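PDB 4QEY: uncharacterized protein from Bacteroides ovatus, which is of unknown function but belongs to a family described as PLAT/LH2- and C2-like calcium-binding lipoproteins. Local coordinates for residues A[13-18]-A[97-102]; A[75-80]-A[123-128]; A[93-98]-A[111-116]. All coordinates share one frame; numbering follows the deposited sequence.

In the fold
Two four-stranded antiparallel sheets face each other in this chain, and the three contacts sample both. Contacts 1 and 3 lie in one sheet, their centres about 17 Å apart. They follow one another along strand 92-101, which pairs with strand 13-21 on one flank and 104-114 on the other, and share Val97 and Ile98. Contact 2 belongs to the opposing sheet, its centre about 9 Å from that of contact 1 and 15 Å from that of contact 3. Across the interior, Val126 CB meets Val97 CG1 at 3.7 Å, and His13 ND1 lies 2.6 Å from Thr128 OG1, probably a hydrogen bond. One ethanediol (chain N), probably from the crystallisation liquor, touches contacts 1 and 3.

Contact 1: A[13-18]-A[97-102]; sequences HKIVVE and VIAYID. With EDO (1,2-ethanediol), chain O; EDO (1,2-ethanediol), chain N.
Lys14, Val16, Ile98 and Tyr100 join two central antiparallel strands in one sheet of a beta sandwich, the architecture expected of a PLAT/LH2-like or C2-like domain. The backbone bonds come from two hydrogen-bonded pairs. Lys14 and Tyr100 exchange N-H...O bonds, as do Val16 and Ile98, with Val16 N 2.9 Å from Ile98 O. Between and beyond these rungs, CA-H groups of His13, Ile15, Val97 and Ala99 lean on the same carbonyl oxygens.

Apolar contacts divide between the two faces. Ile15, Val17, Val97 and Ala99 point into the sandwich: Ile15 packs on Met76 and Cys78 of the other sheet, Val17 on Cys78, Val97 on Phe124 and Val126, and Ala99 on Thr128. Beta-branched Ile15, Val17 and Val97 suit the place because they favour extended backbone. Ile15 CG2, anti to the backbone N (chi1 of CG1 -62°), reaches diagonally to Val97 CG1 at 3.6 Å, while CG1 of the same residue lies 4.1 Å from Ala99 CB, whose small side chain leaves it room. On the reverse face, Val16 CG2 meets Tyr100 CE1 at 3.9 Å.

The aromatic contact is a CH-pi interaction. Ile101 CG1 sits over one face of the His13 ring, 3.9 Å from its centroid and 21° off the normal, and the two side chains run alongside each other. Ring rotation is fixed by two bonds beyond the strands, ND1 to Thr128 OG1 and NE2 to Thr9 O; imidazole can serve both ends while offering a flat face to the isoleucine.

The fully extended chain of Lys14 carries NZ to an ethanediol (chain O), probably from the crystallisation liquor, whose C2 lies over one face of the Tyr100 ring, 3.6 Å from CE2; Lys14 NZ is hydrogen-bonded to its O2 at 2.8 Å.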
ATOM      1  N   HIS A  13     -10.450   6.259   6.145  1.00 54.80           N
ATOM      2  CA  HIS A  13      -9.018   6.177   5.864  1.00 51.95           C
ATOM      3  C   HIS A  13      -8.810   5.094   4.822  1.00 52.53           C
ATOM      4  O   HIS A  13      -9.312   3.983   5.001  1.00 51.45           O
ATOM      5  CB  HIS A  13      -8.216   5.916   7.144  1.00 51.50           C
ATOM      6  CG  HIS A  13      -8.149   7.098   8.054  1.00 56.78           C
ATOM      7  ND1 HIS A  13      -6.966   7.767   8.268  1.00 58.62           N
ATOM      8  CD2 HIS A  13      -9.132   7.728   8.732  1.00 60.51           C
ATOM      9  CE1 HIS A  13      -7.250   8.752   9.103  1.00 60.15           C
ATOM     10  NE2 HIS A  13      -8.541   8.766   9.410  1.00 62.00           N
ATOM     11  N   LYS A  14      -8.150   5.445   3.700  1.00 46.68           N
ATOM     12  CA  LYS A  14      -7.941   4.560   2.558  1.00 44.12           C
ATOM     13  C   LYS A  14      -6.545   4.730   1.993  1.00 47.11           C
ATOM     14  O   LYS A  14      -6.045   5.844   1.915  1.00 48.34           O
ATOM     15  CB  LYS A  14      -9.001   4.878   1.481  1.00 47.93           C
ATOM     16  CG  LYS A  14      -8.964   4.061   0.184  1.00 53.61           C
ATOM     17  CD  LYS A  14     -10.049   4.572  -0.734  1.00 63.51           C
ATOM     18  CE  LYS A  14     -10.151   3.871  -2.057  1.00 72.70           C
ATOM     19  NZ  LYS A  14     -11.238   4.472  -2.879  1.00 87.68           N
ATOM     20  N   ILE A  15      -5.907   3.619   1.611  1.00 41.86           N
ATOM     21  CA  ILE A  15      -4.595   3.621   0.981  1.00 39.37           C
ATOM     22  C   ILE A  15      -4.696   2.747  -0.274  1.00 45.17           C
ATOM     23  O   ILE A  15      -5.142   1.598  -0.207  1.00 45.60           O
ATOM     24  CB  ILE A  15      -3.418   3.199   1.911  1.00 39.65           C
ATOM     25  CG1 ILE A  15      -3.267   4.180   3.110  1.00 39.81           C
ATOM     26  CG2 ILE A  15      -2.109   3.130   1.109  1.00 38.35           C
ATOM     27  CD1 ILE A  15      -2.181   3.866   4.136  1.00 36.87           C
ATOM     28  N   VAL A  16      -4.317   3.323  -1.425  1.00 41.68           N
ATOM     29  CA  VAL A  16      -4.294   2.637  -2.709  1.00 40.03           C
ATOM     30  C   VAL A  16      -2.828   2.455  -3.122  1.00 43.57           C
ATOM     31  O   VAL A  16      -2.041   3.413  -3.108  1.00 43.67           O
ATOM     32  CB  VAL A  16      -5.121   3.385  -3.791  1.00 45.43           C
ATOM     33  CG1 VAL A  16      -5.109   2.628  -5.126  1.00 44.84           C
ATOM     34  CG2 VAL A  16      -6.553   3.615  -3.326  1.00 46.32           C
ATOM     35  N   VAL A  17      -2.462   1.208  -3.450  1.00 39.11           N
ATOM     36  CA  VAL A  17      -1.141   0.830  -3.937  1.00 37.02           C
ATOM     37  C   VAL A  17      -1.313   0.444  -5.406  1.00 40.94           C
ATOM     38  O   VAL A  17      -2.211  -0.331  -5.748  1.00 38.44           O
ATOM     39  CB  VAL A  17      -0.471  -0.291  -3.078  1.00 39.30           C
ATOM     40  CG1 VAL A  17       0.925  -0.636  -3.601  1.00 37.36           C
ATOM     41  CG2 VAL A  17      -0.397   0.118  -1.605  1.00 38.41           C
ATOM     42  N   GLU A  18      -0.498   1.049  -6.280  1.00 39.75           N
ATOM     43  CA  GLU A  18      -0.493   0.776  -7.715  1.00 39.13           C
ATOM     44  C   GLU A  18       0.910   0.411  -8.171  1.00 42.66           C
ATOM     45  O   GLU A  18       1.887   0.998  -7.695  1.00 41.61           O
ATOM     46  CB  GLU A  18      -1.019   1.960  -8.525  1.00 41.72           C
ATOM     47  CG  GLU A  18      -2.516   2.168  -8.445  1.00 53.89           C
ATOM     48  CD  GLU A  18      -3.097   3.225  -9.369  1.00 78.99           C
ATOM     49  OE1 GLU A  18      -2.324   4.003  -9.970  1.00 88.71           O
ATOM     50  OE2 GLU A  18      -4.342   3.285  -9.477  1.00 74.52           O
ATOM     51  N   VAL A  97       1.854   4.947  -3.880  1.00 39.47           N
ATOM     52  CA  VAL A  97       1.107   4.694  -2.647  1.00 38.86           C
ATOM     53  C   VAL A  97       0.367   5.991  -2.324  1.00 46.15           C
ATOM     54  O   VAL A  97       1.018   6.993  -2.020  1.00 47.27           O
ATOM     55  CB  VAL A  97       1.986   4.192  -1.473  1.00 40.76           C
ATOM     56  CG1 VAL A  97       1.115   3.770  -0.304  1.00 39.40           C
ATOM     57  CG2 VAL A  97       2.900   3.036  -1.902  1.00 39.45           C
ATOM     58  N   ILE A  98      -0.969   6.002  -2.467  1.00 42.93           N
ATOM     59  CA  ILE A  98      -1.751   7.222  -2.229  1.00 44.53           C
ATOM     60  C   ILE A  98      -2.706   6.988  -1.048  1.00 48.97           C
ATOM     61  O   ILE A  98      -3.495   6.037  -1.044  1.00 47.20           O
ATOM     62  CB  ILE A  98      -2.517   7.724  -3.484  1.00 48.35           C
ATOM     63  CG1 ILE A  98      -1.590   7.796  -4.719  1.00 48.74           C
ATOM     64  CG2 ILE A  98      -3.105   9.093  -3.200  1.00 50.26           C
ATOM     65  CD1 ILE A  98      -2.297   7.975  -6.050  1.00 60.66           C
ATOM     66  N   ALA A  99      -2.614   7.885  -0.054  1.00 46.86           N
ATOM     67  CA  ALA A  99      -3.408   7.862   1.166  1.00 47.15           C
ATOM     68  C   ALA A  99      -4.515   8.910   1.107  1.00 54.58           C
ATOM     69  O   ALA A  99      -4.288  10.052   0.681  1.00 56.27           O
ATOM     70  CB  ALA A  99      -2.515   8.101   2.370  1.00 47.68           C
ATOM     71  N   TYR A 100      -5.722   8.509   1.525  1.00 51.08           N
ATOM     72  CA  TYR A 100      -6.916   9.346   1.524  1.00 53.25           C
ATOM     73  C   TYR A 100      -7.637   9.326   2.872  1.00 60.28           C
ATOM     74  O   TYR A 100      -7.552   8.346   3.611  1.00 57.98           O
ATOM     75  CB  TYR A 100      -7.916   8.876   0.439  1.00 54.06           C
ATOM     76  CG  TYR A 100      -7.380   8.759  -0.969  1.00 54.90           C
ATOM     77  CD1 TYR A 100      -6.821   7.566  -1.425  1.00 54.27           C
ATOM     78  CD2 TYR A 100      -7.522   9.803  -1.883  1.00 57.81           C
ATOM     79  CE1 TYR A 100      -6.356   7.437  -2.734  1.00 54.62           C
ATOM     80  CE2 TYR A 100      -7.062   9.687  -3.196  1.00 57.78           C
ATOM     81  CZ  TYR A 100      -6.489   8.495  -3.620  1.00 62.21           C
ATOM     82  OH  TYR A 100      -6.015   8.350  -4.903  1.00 61.15           O
ATOM     83  N   ILE A 101      -8.369  10.409   3.171  1.00 60.84           N
ATOM     84  CA  ILE A 101      -9.288  10.549   4.299  1.00 62.41           C
ATOM     85  C   ILE A 101     -10.534  11.154   3.680  1.00 70.36           C
ATOM     86  O   ILE A 101     -10.490  12.304   3.217  1.00 71.22           O
ATOM     87  CB  ILE A 101      -8.766  11.316   5.549  1.00 66.80           C
ATOM     88  CG1 ILE A 101      -7.421  10.752   6.064  1.00 65.53           C
ATOM     89  CG2 ILE A 101      -9.836  11.291   6.654  1.00 68.07           C
ATOM     90  CD1 ILE A 101      -6.719  11.629   7.165  1.00 72.66           C
ATOM     91  N   ASP A 102     -11.607  10.346   3.578  1.00 68.37           N
ATOM     92  CA  ASP A 102     -12.897  10.711   2.970  1.00 71.28           C
ATOM     93  C   ASP A 102     -12.680  11.173   1.506  1.00 78.55           C
ATOM     94  O   ASP A 102     -13.160  12.232   1.096  1.00 80.46           O
ATOM     95  CB  ASP A 102     -13.651  11.780   3.793  1.00 75.90           C
ATOM     96  CG  ASP A 102     -14.113  11.320   5.159  1.00 85.19           C
ATOM     97  OD1 ASP A 102     -14.556  10.157   5.277  1.00 85.62           O
ATOM     98  OD2 ASP A 102     -14.119  12.152   6.091  1.00 92.51           O
TER
HETATM   99  C1  EDO O 205     -10.519   7.968  -5.122  1.00 66.76           C
HETATM  100  O1  EDO O 205      -9.796   6.754  -5.291  1.00 70.72           O
HETATM  101  C2  EDO O 205     -10.432   8.362  -3.647  1.00 65.43           C
HETATM  102  O2  EDO O 205     -10.930   7.275  -2.869  1.00 66.81           O
HETATM  103  C1  EDO N 204       2.287   4.198 -11.009  1.00 57.95           C
HETATM  104  O1  EDO N 204       2.721   2.877 -10.749  1.00 56.90           O
HETATM  105  C2  EDO N 204       0.739   4.196 -10.981  1.00 61.48           C
HETATM  106  O2  EDO N 204       0.170   3.275 -11.927  1.00 63.17           O

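Contact 2: A[75-80]-A[123-128]; sequences MMTCAG and NFSVST
Gly80 lies beneath the ring of Phe124, its neighbour in a hydrogen-bonded pair of antiparallel strands. Gly80 CA approaches one face as a CH-pi donor, 3.7 Å from the ring centroid and 17° off the normal. At the ring edge, near its plane, Cys78 SG comes 4.2 Å from Phe124 CE1. The ring reaches this place because CG stands between the backbone N and the carbonyl carbon, the crowded position (chi1 63°), which swings it across the partner strand. Glycine suits the site because it has no side chain where the ring lies. Leu28, Ile30, Ile95, Val97, Leu109 and Tyr113 also pack on this phenyl group, so it is buried between the two sheets.

Backbone ladders hold the strands in register. Gly80 and Phe124 exchange N-H...O bonds, as do Cys78 and Val126.

At the other end the pattern changes. Met76 O, of a selenomethionine, takes two donors: Thr128 N at 3.0 Å, nearly in line with the carbonyl, and Ser127 OG, also at 3.0 Å but well above the carbonyl plane. Ser127 OG is placed for this by being anti to its own backbone N. In place of a carbonyl partner, Met76 N bonds to Thr128 OG1 at 3.1 Å; this hydroxyl is also bonded to His13 of the other sheet. A threonine is apt here, since its hydroxyl can stand in where the backbone leaves the strand while its methyl CG2 packs 4.2 Å from Met76 CB.

The Gly80-Phe124 pair is the cross-strand arrangement known as aromatic rescue of glycine, here joining an inner strand of the second sheet of the beta sandwich to its outermost one.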
HETATM    1  N   MSE A  75      -6.798   6.289  11.616  1.00 67.58           N
HETATM    2  CA  MSE A  75      -5.471   6.120  11.025  1.00 66.27           C
HETATM    3  C   MSE A  75      -5.353   4.850  10.202  1.00 61.24           C
HETATM    4  O   MSE A  75      -5.943   3.835  10.568  1.00 61.20           O
HETATM    5  CB  MSE A  75      -4.438   6.053  12.162  1.00 71.07           C
HETATM    6  CG  MSE A  75      -3.020   6.182  11.693  1.00 79.99           C
HETATM    7 SE   MSE A  75      -1.861   5.058  12.714  0.75 91.04          SE
HETATM    8  CE  MSE A  75      -2.460   3.230  12.021  1.00 84.25           C
HETATM    9  N   MSE A  76      -4.539   4.883   9.135  1.00 50.71           N
HETATM   10  CA  MSE A  76      -4.200   3.699   8.344  1.00 44.86           C
HETATM   11  C   MSE A  76      -2.723   3.755   7.943  1.00 48.97           C
HETATM   12  O   MSE A  76      -2.226   4.824   7.579  1.00 50.93           O
HETATM   13  CB  MSE A  76      -5.083   3.502   7.104  1.00 44.75           C
HETATM   14  CG  MSE A  76      -4.703   2.220   6.343  1.00 47.63           C
HETATM   15 SE   MSE A  76      -5.804   1.710   4.864  0.75 52.14          SE
HETATM   16  CE  MSE A  76      -7.314   1.195   5.870  1.00 50.99           C
ATOM     17  N   THR A  77      -2.034   2.604   8.018  1.00 42.79           N
ATOM     18  CA  THR A  77      -0.631   2.465   7.638  1.00 41.79           C
ATOM     19  C   THR A  77      -0.491   1.369   6.591  1.00 44.30           C
ATOM     20  O   THR A  77      -1.153   0.333   6.662  1.00 42.72           O
ATOM     21  CB  THR A  77       0.252   2.175   8.867  1.00 49.64           C
ATOM     22  OG1 THR A  77       0.103   3.256   9.776  1.00 58.40           O
ATOM     23  CG2 THR A  77       1.729   2.043   8.523  1.00 44.21           C
ATOM     24  N   CYS A  78       0.376   1.613   5.619  1.00 41.57           N
ATOM     25  CA  CYS A  78       0.718   0.653   4.588  1.00 40.26           C
ATOM     26  C   CYS A  78       2.215   0.476   4.578  1.00 43.41           C
ATOM     27  O   CYS A  78       2.958   1.439   4.392  1.00 43.99           O
ATOM     28  CB  CYS A  78       0.190   1.070   3.217  1.00 40.21           C
ATOM     29  SG  CYS A  78       0.628  -0.078   1.885  1.00 42.46           S
ATOM     30  N   ALA A  79       2.651  -0.749   4.816  1.00 38.89           N
ATOM     31  CA  ALA A  79       4.064  -1.135   4.781  1.00 38.05           C
ATOM     32  C   ALA A  79       4.273  -2.103   3.666  1.00 40.56           C
ATOM     33  O   ALA A  79       3.492  -3.044   3.527  1.00 41.31           O
ATOM     34  CB  ALA A  79       4.483  -1.743   6.106  1.00 39.29           C
ATOM     35  N   GLY A  80       5.280  -1.859   2.850  1.00 35.10           N
ATOM     36  CA  GLY A  80       5.559  -2.730   1.720  1.00 33.23           C
ATOM     37  C   GLY A  80       7.019  -3.086   1.512  1.00 35.32           C
ATOM     38  O   GLY A  80       7.926  -2.426   2.030  1.00 33.48           O
ATOM     39  N   ASN A 123      12.120  -1.228   0.666  1.00 37.00           N
ATOM     40  CA  ASN A 123      10.991  -1.121   1.596  1.00 35.67           C
ATOM     41  C   ASN A 123      10.367   0.249   1.554  1.00 39.06           C
ATOM     42  O   ASN A 123      11.035   1.230   1.191  1.00 39.64           O
ATOM     43  CB  ASN A 123      11.446  -1.416   3.032  1.00 37.25           C
ATOM     44  CG  ASN A 123      12.007  -2.791   3.224  1.00 58.51           C
ATOM     45  OD1 ASN A 123      11.273  -3.770   3.391  1.00 47.34           O
ATOM     46  ND2 ASN A 123      13.330  -2.889   3.193  1.00 57.39           N
ATOM     47  N   PHE A 124       9.082   0.325   1.938  1.00 34.56           N
ATOM     48  CA  PHE A 124       8.370   1.595   2.040  1.00 34.49           C
ATOM     49  C   PHE A 124       7.324   1.499   3.126  1.00 38.46           C
ATOM     50  O   PHE A 124       6.887   0.400   3.478  1.00 37.59           O
ATOM     51  CB  PHE A 124       7.736   2.045   0.702  1.00 35.59           C
ATOM     52  CG  PHE A 124       6.669   1.156   0.130  1.00 35.20           C
ATOM     53  CD1 PHE A 124       5.358   1.225   0.597  1.00 38.02           C
ATOM     54  CD2 PHE A 124       6.961   0.272  -0.904  1.00 35.64           C
ATOM     55  CE1 PHE A 124       4.362   0.386   0.073  1.00 38.65           C
ATOM     56  CE2 PHE A 124       5.966  -0.557  -1.437  1.00 38.29           C
ATOM     57  CZ  PHE A 124       4.667  -0.481  -0.956  1.00 37.00           C
ATOM     58  N   SER A 125       6.931   2.661   3.656  1.00 36.70           N
ATOM     59  CA  SER A 125       5.913   2.807   4.699  1.00 36.47           C
ATOM     60  C   SER A 125       5.235   4.142   4.520  1.00 40.58           C
ATOM     61  O   SER A 125       5.911   5.182   4.495  1.00 40.46           O
ATOM     62  CB  SER A 125       6.531   2.666   6.090  1.00 39.59           C
ATOM     63  OG  SER A 125       5.552   2.816   7.102  1.00 51.18           O
ATOM     64  N   VAL A 126       3.908   4.117   4.318  1.00 37.75           N
ATOM     65  CA  VAL A 126       3.089   5.325   4.109  1.00 39.48           C
ATOM     66  C   VAL A 126       1.856   5.251   5.005  1.00 44.11           C
ATOM     67  O   VAL A 126       1.222   4.202   5.108  1.00 44.61           O
ATOM     68  CB  VAL A 126       2.694   5.507   2.609  1.00 43.22           C
ATOM     69  CG1 VAL A 126       1.908   6.801   2.379  1.00 44.21           C
ATOM     70  CG2 VAL A 126       3.923   5.470   1.701  1.00 42.13           C
ATOM     71  N   SER A 127       1.513   6.363   5.638  1.00 42.04           N
ATOM     72  CA  SER A 127       0.366   6.448   6.526  1.00 42.47           C
ATOM     73  C   SER A 127      -0.523   7.634   6.133  1.00 48.08           C
ATOM     74  O   SER A 127      -0.054   8.550   5.444  1.00 46.85           O
ATOM     75  CB  SER A 127       0.841   6.575   7.972  1.00 46.99           C
ATOM     76  OG  SER A 127      -0.244   6.611   8.883  1.00 63.06           O
ATOM     77  N   THR A 128      -1.809   7.609   6.559  1.00 47.10           N
ATOM     78  CA  THR A 128      -2.767   8.697   6.304  1.00 49.00           C
ATOM     79  C   THR A 128      -2.549   9.855   7.278  1.00 56.71           C
ATOM     80  O   THR A 128      -2.983  10.961   6.987  1.00 59.12           O
ATOM     81  CB  THR A 128      -4.219   8.198   6.409  1.00 54.34           C
ATOM     82  OG1 THR A 128      -4.407   7.578   7.685  1.00 57.28           O
ATOM     83  CG2 THR A 128      -4.607   7.226   5.297  1.00 47.45           C
TER

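Contact 3: A[93-98]-A[111-116]; sequences LKISVI and KEYITK. With EDO (1,2-ethanediol), chain N.
Tyr113 rises from strand 104-114 beside Leu93 and Ile95 of strand 92-101, and its side chain can be followed along them atom by atom. CB lies 3.9 Å from Leu93 O, with Leu93 CB farther off. CG lies anti to the carbonyl carbon (chi1 -55°), which lays the ring along the neighbouring strand in the direction of Ile95. CD2 then passes Leu93 O at 3.8 Å, and one step further CE2 meets Ile95 CG1 at 3.7 Å. This methylene lies at the ring edge, in its plane, so the isoleucine abuts the rim. At the tip, Tyr113 OH reaches the opposing sheet, 3.8 Å from Phe124 CD2. A tyrosine is long enough to carry its hydroxyl from the outermost strand to Phe124 of the facing sheet.

The two strands form the beta hairpin 92-101/104-114, and 104-114 is the outermost strand of its sheet in the beta sandwich. Leu93 pairs with Tyr113 and Ile95 with Lys111 through reciprocal N-H...O bonds; Ile95 N to Lys111 O, at 2.8 Å, is almost straight (179° at the hydrogen).

Lys94 and Glu112, a non-hydrogen-bonded pair, occupy the exposed face, as long charged chains can. Their stems touch, CG to CG at 4.1 Å, but Lys94 NZ and Glu112 OE2 remain 5.5 Å apart, so any attraction is probably long-range. On the backbone of the same lysine, an ethanediol (chain N) gives a weak hydrogen bond from O1 to Lys94 O at 3.2 Å and brushes Ser96 OG with its C2.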
ATOM      1  N   LEU A  93      10.258  -1.168 -11.942  1.00 36.28           N
ATOM      2  CA  LEU A  93       8.971  -1.232 -11.275  1.00 34.69           C
ATOM      3  C   LEU A  93       8.636   0.139 -10.765  1.00 41.14           C
ATOM      4  O   LEU A  93       9.447   0.759 -10.085  1.00 39.80           O
ATOM      5  CB  LEU A  93       8.890  -2.264 -10.136  1.00 32.29           C
ATOM      6  CG  LEU A  93       7.453  -2.534  -9.625  1.00 34.21           C
ATOM      7  CD1 LEU A  93       6.687  -3.397 -10.602  1.00 34.19           C
ATOM      8  CD2 LEU A  93       7.460  -3.212  -8.292  1.00 32.53           C
ATOM      9  N   LYS A  94       7.441   0.610 -11.102  1.00 40.57           N
ATOM     10  CA  LYS A  94       6.898   1.883 -10.648  1.00 40.93           C
ATOM     11  C   LYS A  94       5.842   1.597  -9.611  1.00 44.16           C
ATOM     12  O   LYS A  94       4.942   0.786  -9.859  1.00 43.69           O
ATOM     13  CB  LYS A  94       6.327   2.710 -11.818  1.00 45.79           C
ATOM     14  CG  LYS A  94       7.160   3.840 -12.335  1.00 60.66           C
ATOM     15  CD  LYS A  94       6.287   4.656 -13.274  1.00 71.04           C
ATOM     16  CE  LYS A  94       7.063   5.712 -14.021  1.00 80.08           C
ATOM     17  NZ  LYS A  94       6.219   6.385 -15.045  1.00 93.69           N
ATOM     18  N   ILE A  95       5.965   2.223  -8.439  1.00 41.25           N
ATOM     19  CA  ILE A  95       5.028   2.072  -7.321  1.00 40.56           C
ATOM     20  C   ILE A  95       4.466   3.418  -6.931  1.00 43.21           C
ATOM     21  O   ILE A  95       5.226   4.374  -6.781  1.00 43.07           O
ATOM     22  CB  ILE A  95       5.745   1.395  -6.103  1.00 43.63           C
ATOM     23  CG1 ILE A  95       6.174  -0.068  -6.397  1.00 43.67           C
ATOM     24  CG2 ILE A  95       4.943   1.484  -4.795  1.00 44.14           C
ATOM     25  CD1 ILE A  95       5.028  -1.082  -6.612  1.00 51.80           C
ATOM     26  N   SER A  96       3.142   3.492  -6.756  1.00 40.02           N
ATOM     27  CA  SER A  96       2.508   4.684  -6.211  1.00 41.39           C
ATOM     28  C   SER A  96       1.674   4.254  -5.008  1.00 44.14           C
ATOM     29  O   SER A  96       0.955   3.250  -5.080  1.00 43.05           O
ATOM     30  CB  SER A  96       1.685   5.456  -7.242  1.00 47.27           C
ATOM     31  OG  SER A  96       0.425   4.869  -7.515  1.00 57.46           O
ATOM     32  N   VAL A  97       1.854   4.947  -3.880  1.00 39.47           N
ATOM     33  CA  VAL A  97       1.107   4.694  -2.647  1.00 38.86           C
ATOM     34  C   VAL A  97       0.367   5.991  -2.324  1.00 46.15           C
ATOM     35  O   VAL A  97       1.018   6.993  -2.020  1.00 47.27           O
ATOM     36  CB  VAL A  97       1.986   4.192  -1.473  1.00 40.76           C
ATOM     37  CG1 VAL A  97       1.115   3.770  -0.304  1.00 39.40           C
ATOM     38  CG2 VAL A  97       2.900   3.036  -1.902  1.00 39.45           C
ATOM     39  N   ILE A  98      -0.969   6.002  -2.467  1.00 42.93           N
ATOM     40  CA  ILE A  98      -1.751   7.222  -2.229  1.00 44.53           C
ATOM     41  C   ILE A  98      -2.706   6.988  -1.048  1.00 48.97           C
ATOM     42  O   ILE A  98      -3.495   6.037  -1.044  1.00 47.20           O
ATOM     43  CB  ILE A  98      -2.517   7.724  -3.484  1.00 48.35           C
ATOM     44  CG1 ILE A  98      -1.590   7.796  -4.719  1.00 48.74           C
ATOM     45  CG2 ILE A  98      -3.105   9.093  -3.200  1.00 50.26           C
ATOM     46  CD1 ILE A  98      -2.297   7.975  -6.050  1.00 60.66           C
ATOM     47  N   LYS A 111       7.598   5.838  -6.116  1.00 46.21           N
ATOM     48  CA  LYS A 111       8.898   5.170  -6.168  1.00 45.84           C
ATOM     49  C   LYS A 111       9.094   4.433  -7.485  1.00 50.16           C
ATOM     50  O   LYS A 111       8.134   3.922  -8.063  1.00 50.20           O
ATOM     51  CB  LYS A 111       9.050   4.178  -4.999  1.00 47.21           C
ATOM     52  CG  LYS A 111       9.411   4.809  -3.652  1.00 59.91           C
ATOM     53  CD  LYS A 111      10.906   5.187  -3.562  1.00 69.19           C
ATOM     54  CE  LYS A 111      11.307   5.677  -2.192  1.00 80.64           C
ATOM     55  NZ  LYS A 111      12.760   5.980  -2.131  1.00 91.19           N
ATOM     56  N   GLU A 112      10.350   4.380  -7.946  1.00 47.11           N
ATOM     57  CA  GLU A 112      10.751   3.645  -9.143  1.00 47.06           C
ATOM     58  C   GLU A 112      11.980   2.808  -8.792  1.00 49.98           C
ATOM     59  O   GLU A 112      12.966   3.350  -8.296  1.00 49.76           O
ATOM     60  CB  GLU A 112      11.003   4.567 -10.343  1.00 50.39           C
ATOM     61  CG  GLU A 112      11.210   3.801 -11.644  1.00 62.89           C
ATOM     62  CD  GLU A 112      11.543   4.610 -12.882  1.00 90.40           C
ATOM     63  OE1 GLU A 112      12.297   5.604 -12.772  1.00 85.51           O
ATOM     64  OE2 GLU A 112      11.113   4.192 -13.981  1.00 92.10           O
ATOM     65  N   TYR A 113      11.888   1.484  -8.993  1.00 45.32           N
ATOM     66  CA  TYR A 113      12.936   0.517  -8.678  1.00 44.65           C
ATOM     67  C   TYR A 113      13.540  -0.024  -9.956  1.00 50.86           C
ATOM     68  O   TYR A 113      12.807  -0.374 -10.869  1.00 51.50           O
ATOM     69  CB  TYR A 113      12.357  -0.624  -7.812  1.00 43.95           C
ATOM     70  CG  TYR A 113      11.676  -0.110  -6.562  1.00 43.36           C
ATOM     71  CD1 TYR A 113      12.418   0.316  -5.469  1.00 44.16           C
ATOM     72  CD2 TYR A 113      10.291   0.001  -6.492  1.00 44.14           C
ATOM     73  CE1 TYR A 113      11.806   0.828  -4.331  1.00 43.53           C
ATOM     74  CE2 TYR A 113       9.664   0.507  -5.351  1.00 45.25           C
ATOM     75  CZ  TYR A 113      10.428   0.896  -4.258  1.00 50.77           C
ATOM     76  OH  TYR A 113       9.857   1.412  -3.115  1.00 50.39           O
ATOM     77  N   ILE A 114      14.871  -0.070 -10.038  1.00 49.40           N
ATOM     78  CA  ILE A 114      15.601  -0.571 -11.212  1.00 50.35           C
ATOM     79  C   ILE A 114      16.623  -1.619 -10.752  1.00 52.73           C
ATOM     80  O   ILE A 114      17.424  -1.354  -9.845  1.00 52.30           O
ATOM     81  CB  ILE A 114      16.285   0.590 -12.007  1.00 55.79           C
ATOM     82  CG1 ILE A 114      15.290   1.770 -12.266  1.00 56.85           C
ATOM     83  CG2 ILE A 114      16.916   0.063 -13.326  1.00 57.66           C
ATOM     84  CD1 ILE A 114      15.896   3.085 -12.745  1.00 67.68           C
ATOM     85  N   THR A 115      16.590  -2.808 -11.383  1.00 48.05           N
ATOM     86  CA  THR A 115      17.498  -3.916 -11.067  1.00 47.46           C
ATOM     87  C   THR A 115      18.924  -3.613 -11.586  1.00 53.83           C
ATOM     88  O   THR A 115      19.087  -2.916 -12.597  1.00 54.40           O
ATOM     89  CB  THR A 115      16.976  -5.232 -11.640  1.00 46.47           C
ATOM     90  OG1 THR A 115      16.914  -5.155 -13.064  1.00 45.86           O
ATOM     91  CG2 THR A 115      15.640  -5.620 -11.075  1.00 37.92           C
ATOM     92  N   LYS A 116      19.941  -4.154 -10.883  1.00 50.33           N
ATOM     93  CA  LYS A 116      21.363  -3.964 -11.187  1.00 51.21           C
ATOM     94  C   LYS A 116      22.069  -5.297 -11.536  1.00 56.89           C
ATOM     95  O   LYS A 116      23.260  -5.299 -11.881  1.00 59.74           O
ATOM     96  CB  LYS A 116      22.078  -3.308  -9.980  1.00 52.13           C
ATOM     97  CG  LYS A 116      21.639  -1.902  -9.634  1.00 61.32           C
TER
HETATM   98  C1  EDO N 204       2.287   4.198 -11.009  1.00 57.95           C
HETATM   99  O1  EDO N 204       2.721   2.877 -10.749  1.00 56.90           O
HETATM  100  C2  EDO N 204       0.739   4.196 -10.981  1.00 61.48           C
HETATM  101  O2  EDO N 204       0.170   3.275 -11.927  1.00 63.17           O